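Glycerophosphoryl diester phosphodiesterase (Agrobacterium tumefaciens str. C58, PDB 3KS5) belongs to the glycerophosphoryl diester phosphodiesterase family, within the TIM-barrel clan, and holds an iron(III) ion in a pocket lined by acidic side chains. Local coordinates at residues 34-39 / 102-107; 3-8 / 30-35. One frame throughout, in Å; residues are numbered along the deposited sequence.

Contact 1. Residues 34-39 / 102-107; sequences VEFDLH and FRCEIK. With FE (Fe (III) ion), chain C; ACT (acetate ion), chain D.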
ATOM      1  N   VAL A  34       1.313   3.114  -7.331  1.00 43.57           N
ATOM      2  CA  VAL A  34       0.066   2.482  -7.009  1.00 44.49           C
ATOM      3  C   VAL A  34       0.286   1.593  -5.734  1.00 45.36           C
ATOM      4  O   VAL A  34       1.255   0.807  -5.666  1.00 45.29           O
ATOM      5  CB  VAL A  34      -0.487   1.651  -8.166  1.00 43.14           C
ATOM      6  CG1 VAL A  34       0.465   0.542  -8.551  1.00 41.22           C
ATOM      7  CG2 VAL A  34      -1.910   1.115  -7.777  1.00 45.18           C
ATOM      8  N   GLU A  35      -0.616   1.747  -4.748  1.00 42.97           N
ATOM      9  CA  GLU A  35      -0.620   0.970  -3.517  1.00 41.06           C
ATOM     10  C   GLU A  35      -1.618  -0.125  -3.580  1.00 42.00           C
ATOM     11  O   GLU A  35      -2.736   0.071  -4.069  1.00 44.94           O
ATOM     12  CB  GLU A  35      -0.939   1.862  -2.324  1.00 43.00           C
ATOM     13  CG  GLU A  35      -0.587   1.236  -0.936  1.00 39.60           C
ATOM     14  CD  GLU A  35      -1.653   0.348  -0.317  1.00 46.88           C
ATOM     15  OE1 GLU A  35      -2.826   0.307  -0.803  1.00 39.83           O
ATOM     16  OE2 GLU A  35      -1.294  -0.333   0.672  1.00 43.03           O
ATOM     17  N   PHE A  36      -1.250  -1.275  -3.046  1.00 40.24           N
ATOM     18  CA  PHE A  36      -2.120  -2.422  -3.054  1.00 41.43           C
ATOM     19  C   PHE A  36      -1.685  -3.447  -2.010  1.00 42.17           C
ATOM     20  O   PHE A  36      -0.569  -3.400  -1.513  1.00 43.46           O
ATOM     21  CB  PHE A  36      -2.141  -3.070  -4.444  1.00 42.65           C
ATOM     22  CG  PHE A  36      -0.772  -3.473  -4.947  1.00 44.19           C
ATOM     23  CD1 PHE A  36       0.047  -2.548  -5.581  1.00 39.52           C
ATOM     24  CD2 PHE A  36      -0.329  -4.780  -4.820  1.00 46.92           C
ATOM     25  CE1 PHE A  36       1.324  -2.907  -6.016  1.00 45.88           C
ATOM     26  CE2 PHE A  36       0.943  -5.151  -5.268  1.00 47.45           C
ATOM     27  CZ  PHE A  36       1.765  -4.215  -5.864  1.00 42.81           C
ATOM     28  N   ASP A  37      -2.571  -4.404  -1.757  1.00 41.37           N
ATOM     29  CA  ASP A  37      -2.433  -5.420  -0.729  1.00 41.76           C
ATOM     30  C   ASP A  37      -2.470  -6.759  -1.431  1.00 43.05           C
ATOM     31  O   ASP A  37      -3.095  -6.857  -2.481  1.00 42.71           O
ATOM     32  CB  ASP A  37      -3.615  -5.275   0.243  1.00 41.08           C
ATOM     33  CG  ASP A  37      -3.861  -3.813   0.667  1.00 43.05           C
ATOM     34  OD1 ASP A  37      -3.102  -3.291   1.500  1.00 39.92           O
ATOM     35  OD2 ASP A  37      -4.819  -3.155   0.168  1.00 42.60           O
ATOM     36  N   LEU A  38      -1.791  -7.778  -0.878  1.00 42.73           N
ATOM     37  CA  LEU A  38      -1.773  -9.132  -1.459  1.00 43.25           C
ATOM     38  C   LEU A  38      -2.065 -10.211  -0.445  1.00 42.54           C
ATOM     39  O   LEU A  38      -1.717 -10.064   0.725  1.00 46.24           O
ATOM     40  CB  LEU A  38      -0.405  -9.440  -2.116  1.00 45.90           C
ATOM     41  CG  LEU A  38       0.065  -8.492  -3.229  1.00 47.73           C
ATOM     42  CD1 LEU A  38       1.601  -8.650  -3.499  1.00 46.07           C
ATOM     43  CD2 LEU A  38      -0.804  -8.664  -4.539  1.00 41.48           C
ATOM     44  N   HIS A  39      -2.699 -11.292  -0.905  1.00 43.82           N
ATOM     45  CA  HIS A  39      -3.021 -12.480  -0.102  1.00 45.32           C
ATOM     46  C   HIS A  39      -2.828 -13.693  -0.975  1.00 47.17           C
ATOM     47  O   HIS A  39      -3.027 -13.596  -2.179  1.00 51.29           O
ATOM     48  CB  HIS A  39      -4.483 -12.482   0.382  1.00 43.75           C
ATOM     49  CG  HIS A  39      -4.849 -11.257   1.128  1.00 41.45           C
ATOM     50  ND1 HIS A  39      -4.815 -11.184   2.501  1.00 42.04           N
ATOM     51  CD2 HIS A  39      -5.154 -10.017   0.686  1.00 38.65           C
ATOM     52  CE1 HIS A  39      -5.104  -9.950   2.872  1.00 44.62           C
ATOM     53  NE2 HIS A  39      -5.327  -9.225   1.789  1.00 44.21           N
ATOM     54  N   PHE A 102       5.366   0.250  -7.945  1.00 47.70           N
ATOM     55  CA  PHE A 102       4.609  -0.450  -6.908  1.00 45.99           C
ATOM     56  C   PHE A 102       4.939  -0.049  -5.442  1.00 48.82           C
ATOM     57  O   PHE A 102       6.107   0.214  -5.083  1.00 47.57           O
ATOM     58  CB  PHE A 102       4.790  -1.963  -7.011  1.00 44.89           C
ATOM     59  CG  PHE A 102       4.097  -2.623  -8.177  1.00 42.33           C
ATOM     60  CD1 PHE A 102       3.225  -1.959  -9.027  1.00 42.23           C
ATOM     61  CD2 PHE A 102       4.270  -3.979  -8.364  1.00 42.00           C
ATOM     62  CE1 PHE A 102       2.579  -2.646 -10.052  1.00 39.54           C
ATOM     63  CE2 PHE A 102       3.619  -4.659  -9.368  1.00 42.66           C
ATOM     64  CZ  PHE A 102       2.778  -3.988 -10.221  1.00 40.64           C
ATOM     65  N   ARG A 103       3.862   0.026  -4.631  1.00 45.58           N
ATOM     66  CA  ARG A 103       3.922   0.094  -3.167  1.00 44.27           C
ATOM     67  C   ARG A 103       3.020  -1.030  -2.674  1.00 45.95           C
ATOM     68  O   ARG A 103       1.795  -0.899  -2.658  1.00 44.96           O
ATOM     69  CB  ARG A 103       3.468   1.433  -2.647  1.00 42.95           C
ATOM     70  CG  ARG A 103       3.302   1.461  -1.160  1.00 43.31           C
ATOM     71  CD  ARG A 103       2.855   2.813  -0.724  1.00 43.76           C
ATOM     72  NE  ARG A 103       2.438   2.796   0.670  1.00 42.33           N
ATOM     73  CZ  ARG A 103       2.525   3.823   1.508  1.00 40.73           C
ATOM     74  NH1 ARG A 103       3.096   4.962   1.161  1.00 40.43           N
ATOM     75  NH2 ARG A 103       2.058   3.676   2.753  1.00 48.86           N
ATOM     76  N   CYS A 104       3.646  -2.137  -2.309  1.00 46.10           N
ATOM     77  CA  CYS A 104       2.997  -3.385  -1.981  1.00 45.10           C
ATOM     78  C   CYS A 104       2.817  -3.439  -0.467  1.00 46.82           C
ATOM     79  O   CYS A 104       3.737  -3.020   0.242  1.00 50.47           O
ATOM     80  CB  CYS A 104       3.919  -4.503  -2.457  1.00 43.24           C
ATOM     81  SG  CYS A 104       3.448  -6.197  -2.216  1.00 57.06           S
ATOM     82  N   GLU A 105       1.656  -3.908   0.032  1.00 43.90           N
ATOM     83  CA  GLU A 105       1.487  -4.175   1.477  1.00 44.47           C
ATOM     84  C   GLU A 105       1.328  -5.655   1.788  1.00 42.96           C
ATOM     85  O   GLU A 105       0.483  -6.347   1.185  1.00 44.71           O
ATOM     86  CB  GLU A 105       0.307  -3.434   2.109  1.00 46.05           C
ATOM     87  CG  GLU A 105       0.331  -3.555   3.654  1.00 43.42           C
ATOM     88  CD  GLU A 105      -0.745  -2.781   4.369  1.00 46.89           C
ATOM     89  OE1 GLU A 105      -1.307  -1.822   3.811  1.00 45.04           O
ATOM     90  OE2 GLU A 105      -0.987  -3.101   5.540  1.00 45.68           O
ATOM     91  N   ILE A 106       2.138  -6.130   2.742  1.00 42.73           N
ATOM     92  CA  ILE A 106       2.062  -7.501   3.234  1.00 41.87           C
ATOM     93  C   ILE A 106       1.073  -7.477   4.419  1.00 41.91           C
ATOM     94  O   ILE A 106       1.385  -6.975   5.506  1.00 42.72           O
ATOM     95  CB  ILE A 106       3.450  -8.069   3.637  1.00 42.69           C
ATOM     96  CG1 ILE A 106       4.492  -7.878   2.522  1.00 43.29           C
ATOM     97  CG2 ILE A 106       3.372  -9.563   3.905  1.00 43.07           C
ATOM     98  CD1 ILE A 106       4.123  -8.573   1.187  1.00 38.76           C
ATOM     99  N   LYS A 107      -0.137  -7.972   4.168  1.00 42.40           N
ATOM    100  CA  LYS A 107      -1.225  -7.988   5.147  1.00 42.09           C
ATOM    101  C   LYS A 107      -1.273  -9.364   5.777  1.00 40.91           C
ATOM    102  O   LYS A 107      -0.957 -10.359   5.116  1.00 44.74           O
ATOM    103  CB  LYS A 107      -2.594  -7.749   4.469  1.00 44.10           C
ATOM    104  CG  LYS A 107      -2.951  -6.325   4.047  1.00 43.25           C
ATOM    105  CD  LYS A 107      -3.268  -5.431   5.208  1.00 40.21           C
ATOM    106  CE  LYS A 107      -3.865  -4.094   4.756  1.00 40.53           C
ATOM    107  NZ  LYS A 107      -3.752  -2.995   5.767  1.00 36.91           N
TER
HETATM  108 FE    FE C 250      -2.919  -1.173   2.211  1.00 56.30          FE
HETATM  109  C   ACT D 251      -4.992   0.087   4.613  1.00 46.73           C
HETATM  110  O   ACT D 251      -5.753   0.771   3.883  1.00 43.11           O
HETATM  111  OXT ACT D 251      -4.671  -1.073   4.208  1.00 40.54           O
HETATM  112  CH3 ACT D 251      -4.547   0.708   5.916  1.00 44.92           C
HETATM  113  O   HOH W   1       0.887   0.355   1.812  1.00 42.68           O
HETATM  114  O   HOH W   2      -4.673  -0.782   0.539  1.00 35.75           O
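E35, D37 and E105 each give one carboxylate oxygen to the same iron(III) ion. The ligand atoms are E35 OE2, D37 OD1 and E105 OE1, with D37 OD1 at 2.2 Å from the iron. D37 and E105 run side by side toward the metal, their carboxylate planes steeply inclined to each other. E35 reaches it through a bend at chi2 (-86°). A water also binds the iron. In the next shell, K107 NZ forms a salt bridge with E105 OE2 at 2.8 Å, meeting it from above the carboxylate plane. K107 NZ also bonds an acetate. A second water joins E35 OE2 to R103 NE. Beneath these groups the two strands pair in parallel; E105 N donates to F36 O at 2.8 Å. On the other face of the sheet, F36 turns its edge to the face of F102 in a T-shaped stack, planes at 78°. C104 CA lies over a face of F36, and L91 of helix 88-96 packs on both rings. Carboxylates from both strands thus share one iron, whose other ligands are the water and an oxygen of another acetate. The metal ties strand 34-39 to strand 102-106.

Contact 2. Residues 3-8 / 30-35; sequences TRIASH and ALEEVE. With FE (Fe (III) ion), chain C; ACT (acetate ion), chain E; EDO (1,2-ethanediol), chain L; ACT (acetate ion), chain D.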
ATOM      1  N   THR A   3       6.384  15.923  -2.872  1.00 58.99           N
ATOM      2  CA  THR A   3       5.653  14.874  -2.178  1.00 54.48           C
ATOM      3  C   THR A   3       5.099  13.941  -3.208  1.00 52.67           C
ATOM      4  O   THR A   3       4.412  14.389  -4.101  1.00 57.03           O
ATOM      5  CB  THR A   3       4.487  15.447  -1.399  1.00 52.72           C
ATOM      6  OG1 THR A   3       4.983  16.306  -0.364  1.00 47.23           O
ATOM      7  CG2 THR A   3       3.602  14.315  -0.808  1.00 50.10           C
ATOM      8  N   ARG A   4       5.406  12.654  -3.101  1.00 49.25           N
ATOM      9  CA  ARG A   4       4.908  11.662  -4.041  1.00 47.26           C
ATOM     10  C   ARG A   4       3.448  11.305  -3.697  1.00 51.30           C
ATOM     11  O   ARG A   4       2.974  11.597  -2.590  1.00 52.27           O
ATOM     12  CB  ARG A   4       5.823  10.440  -4.061  1.00 45.25           C
ATOM     13  CG  ARG A   4       7.284  10.788  -4.553  1.00 48.62           C
ATOM     14  CD  ARG A   4       8.351   9.749  -4.191  1.00 45.88           C
ATOM     15  NE  ARG A   4       8.082   8.409  -4.720  1.00 48.85           N
ATOM     16  CZ  ARG A   4       8.274   8.004  -5.972  1.00 51.03           C
ATOM     17  NH1 ARG A   4       8.726   8.825  -6.919  1.00 67.86           N
ATOM     18  NH2 ARG A   4       7.979   6.757  -6.306  1.00 47.69           N
ATOM     19  N   ILE A   5       2.746  10.734  -4.677  1.00 51.30           N
ATOM     20  CA  ILE A   5       1.344  10.377  -4.574  1.00 51.96           C
ATOM     21  C   ILE A   5       1.238   8.930  -4.972  1.00 50.94           C
ATOM     22  O   ILE A   5       1.742   8.543  -6.027  1.00 50.52           O
ATOM     23  CB  ILE A   5       0.443  11.183  -5.542  1.00 51.73           C
ATOM     24  CG1 ILE A   5       0.388  12.651  -5.145  1.00 49.06           C
ATOM     25  CG2 ILE A   5      -0.988  10.572  -5.590  1.00 52.73           C
ATOM     26  CD1 ILE A   5      -0.489  13.521  -6.086  1.00 54.03           C
ATOM     27  N   ALA A   6       0.587   8.138  -4.116  1.00 51.09           N
ATOM     28  CA  ALA A   6       0.380   6.707  -4.336  1.00 49.98           C
ATOM     29  C   ALA A   6      -1.124   6.460  -4.438  1.00 50.03           C
ATOM     30  O   ALA A   6      -1.868   6.887  -3.564  1.00 49.05           O
ATOM     31  CB  ALA A   6       0.999   5.886  -3.190  1.00 49.35           C
ATOM     32  N   SER A   7      -1.573   5.771  -5.480  1.00 48.90           N
ATOM     33  CA  SER A   7      -3.011   5.568  -5.675  1.00 48.93           C
ATOM     34  C   SER A   7      -3.466   4.406  -4.810  1.00 45.12           C
ATOM     35  O   SER A   7      -3.155   3.254  -5.102  1.00 45.54           O
ATOM     36  CB  SER A   7      -3.338   5.321  -7.148  1.00 47.21           C
ATOM     37  OG  SER A   7      -4.621   4.767  -7.330  1.00 49.88           O
ATOM     38  N   HIS A   8      -4.215   4.727  -3.752  1.00 45.21           N
ATOM     39  CA  HIS A   8      -4.698   3.712  -2.800  1.00 42.26           C
ATOM     40  C   HIS A   8      -5.650   2.717  -3.452  1.00 40.88           C
ATOM     41  O   HIS A   8      -6.778   3.063  -3.810  1.00 44.77           O
ATOM     42  CB  HIS A   8      -5.326   4.407  -1.574  1.00 43.33           C
ATOM     43  CG  HIS A   8      -5.505   3.520  -0.376  1.00 45.66           C
ATOM     44  ND1 HIS A   8      -6.675   3.484   0.362  1.00 45.18           N
ATOM     45  CD2 HIS A   8      -4.653   2.651   0.223  1.00 46.98           C
ATOM     46  CE1 HIS A   8      -6.528   2.626   1.361  1.00 47.43           C
ATOM     47  NE2 HIS A   8      -5.317   2.102   1.295  1.00 42.90           N
ATOM     48  N   ALA A  30      -0.626  10.686 -13.798  1.00 46.42           N
ATOM     49  CA  ALA A  30       0.558  11.484 -13.540  1.00 45.76           C
ATOM     50  C   ALA A  30       0.945  11.489 -12.071  1.00 45.44           C
ATOM     51  O   ALA A  30       1.118  12.550 -11.463  1.00 45.68           O
ATOM     52  CB  ALA A  30       0.334  12.925 -14.004  1.00 44.05           C
ATOM     53  N   LEU A  31       1.133  10.295 -11.524  1.00 46.94           N
ATOM     54  CA  LEU A  31       1.567  10.135 -10.123  1.00 46.43           C
ATOM     55  C   LEU A  31       2.629   9.053 -10.124  1.00 47.41           C
ATOM     56  O   LEU A  31       2.875   8.441 -11.177  1.00 50.08           O
ATOM     57  CB  LEU A  31       0.370   9.830  -9.205  1.00 42.89           C
ATOM     58  CG  LEU A  31      -0.619   8.813  -9.775  1.00 44.14           C
ATOM     59  CD1 LEU A  31       0.068   7.485 -10.139  1.00 35.22           C
ATOM     60  CD2 LEU A  31      -1.828   8.623  -8.825  1.00 44.99           C
ATOM     61  N   GLU A  32       3.205   8.761  -8.953  1.00 48.31           N
ATOM     62  CA  GLU A  32       4.403   7.922  -8.896  1.00 45.53           C
ATOM     63  C   GLU A  32       4.188   6.482  -8.521  1.00 46.81           C
ATOM     64  O   GLU A  32       4.929   5.614  -8.991  1.00 48.89           O
ATOM     65  CB  GLU A  32       5.363   8.538  -7.916  1.00 46.95           C
ATOM     66  CG  GLU A  32       5.809   9.951  -8.300  1.00 45.99           C
ATOM     67  CD  GLU A  32       4.678  10.945  -8.277  1.00 59.64           C
ATOM     68  OE1 GLU A  32       3.914  10.921  -7.284  1.00 54.26           O
ATOM     69  OE2 GLU A  32       4.523  11.717  -9.266  1.00 62.01           O
ATOM     70  N   GLU A  33       3.192   6.207  -7.661  1.00 47.37           N
ATOM     71  CA  GLU A  33       2.969   4.842  -7.193  1.00 45.24           C
ATOM     72  C   GLU A  33       1.509   4.420  -7.196  1.00 44.49           C
ATOM     73  O   GLU A  33       0.614   5.250  -7.151  1.00 44.01           O
ATOM     74  CB  GLU A  33       3.524   4.673  -5.759  1.00 44.12           C
ATOM     75  CG  GLU A  33       5.049   4.917  -5.616  1.00 51.17           C
ATOM     76  CD  GLU A  33       5.527   4.954  -4.170  1.00 49.89           C
ATOM     77  OE1 GLU A  33       4.726   4.625  -3.263  1.00 54.27           O
ATOM     78  OE2 GLU A  33       6.702   5.318  -3.929  1.00 57.01           O
ATOM     79  N   VAL A  34       1.313   3.114  -7.331  1.00 43.57           N
ATOM     80  CA  VAL A  34       0.066   2.482  -7.009  1.00 44.49           C
ATOM     81  C   VAL A  34       0.286   1.593  -5.734  1.00 45.36           C
ATOM     82  O   VAL A  34       1.255   0.807  -5.666  1.00 45.29           O
ATOM     83  CB  VAL A  34      -0.487   1.651  -8.166  1.00 43.14           C
ATOM     84  CG1 VAL A  34       0.465   0.542  -8.551  1.00 41.22           C
ATOM     85  CG2 VAL A  34      -1.910   1.115  -7.777  1.00 45.18           C
ATOM     86  N   GLU A  35      -0.616   1.747  -4.748  1.00 42.97           N
ATOM     87  CA  GLU A  35      -0.620   0.970  -3.517  1.00 41.06           C
ATOM     88  C   GLU A  35      -1.618  -0.125  -3.580  1.00 42.00           C
ATOM     89  O   GLU A  35      -2.736   0.071  -4.069  1.00 44.94           O
ATOM     90  CB  GLU A  35      -0.939   1.862  -2.324  1.00 43.00           C
ATOM     91  CG  GLU A  35      -0.587   1.236  -0.936  1.00 39.60           C
ATOM     92  CD  GLU A  35      -1.653   0.348  -0.317  1.00 46.88           C
ATOM     93  OE1 GLU A  35      -2.826   0.307  -0.803  1.00 39.83           O
ATOM     94  OE2 GLU A  35      -1.294  -0.333   0.672  1.00 43.03           O
TER
HETATM   95 FE    FE C 250      -2.919  -1.173   2.211  1.00 56.30          FE
HETATM   96  C   ACT E 252      -2.370   2.070   3.055  1.00 44.30           C
HETATM   97  O   ACT E 252      -2.783   3.160   2.613  1.00 42.71           O
HETATM   98  OXT ACT E 252      -2.994   0.992   2.765  1.00 44.02           O
HETATM   99  CH3 ACT E 252      -1.135   2.114   3.897  1.00 41.22           C
HETATM  100  C1  EDO L 259      10.099  16.222  -0.300  1.00 90.74           C
HETATM  101  O1  EDO L 259       9.194  15.237  -0.825  1.00 89.73           O
HETATM  102  C2  EDO L 259       9.396  17.528   0.095  1.00 90.43           C
HETATM  103  O2  EDO L 259       8.118  17.706  -0.542  1.00 88.39           O
HETATM  104  C   ACT D 251      -4.992   0.087   4.613  1.00 46.73           C
HETATM  105  O   ACT D 251      -5.753   0.771   3.883  1.00 43.11           O
HETATM  106  OXT ACT D 251      -4.671  -1.073   4.208  1.00 40.54           O
HETATM  107  CH3 ACT D 251      -4.547   0.708   5.916  1.00 44.92           C
HETATM  108  O   HOH W   3       7.863   6.914  -2.051  1.00 49.65           O
HETATM  109  O   HOH W   2      -4.673  -0.782   0.539  1.00 35.75           O
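A6 with E33, S7 with V34 and H8 with E35 form a parallel strand pairing at the start of the barrel sheet. Strand 4-8 lies between strand 33-40 and strand 228-231. The backbone ladder begins with E33 N to I5 O at 3.2 Å. The loop amide E32 N shares that acceptor. The ladder continues with S7 N to E33 O at 2.8 Å, then E35 N to S7 O.

Side chains of R4 and E32 reinforce the N-terminal end. E32 folds back at chi2 (65°), and its OE1 takes the amide of I5 nearly along the C-O axis, with I5 N to E32 OE1 at 2.9 Å. The same oxygen has a salt bridge to R241. R4 lays one guanidinium face over E32 CB and CG while its edge meets E33. The bend of R4 at chi3 (59°) turns the group back to do this. R4 NH2 donates to E33 OE2 at 3.1 Å, within the guanidinium plane and on the anti side of the carboxylate. A water links R4 NE to the same oxygen. I5 CG2 packs on L31 CD2, and A237 and R241 of helix 234-246 touch I5.

At the other end H8 stands beside E35, ring and carboxylate planes 36° apart. H8 NE2 donates to OXT of an acetate at 3.0 Å, and that OXT also binds the iron. A second acetate receives a weak bond from H8 NE2. H8 ND1 is hydrogen-bonded to D232 OD1, which fixes the ring's rotation.

Helix 20-27 lies in the connection between the strands, and its T26 bonds S7 OG. This is a beta-alpha-beta crossover, the repeating element of the TIM barrel, with its metal pocket at the C-terminal ends of the strands.

Contacts 1 and 2 are neighbouring parallel pairings in one barrel sheet, with strand 33-40 in the middle. V34 and E35 belong to both, and the centres lie about 13 Å apart. The two also touch directly: R103 CB of contact 1 packs against E33 OE1 of contact 2 at 3.5 Å. Both touch the iron. E35 is the ligand common to both; D37 and E105 come from contact 1 alone, and contact 2 adds H8 beside the metal-bound acetate. The other acetate bridges the pair, since it bonds K107 of contact 1 and, weakly, H8 of contact 2. R9, just after strand 4-8, bonds it too. Strands 4-8, 33-40 and 101-106 thus all contribute to the iron site.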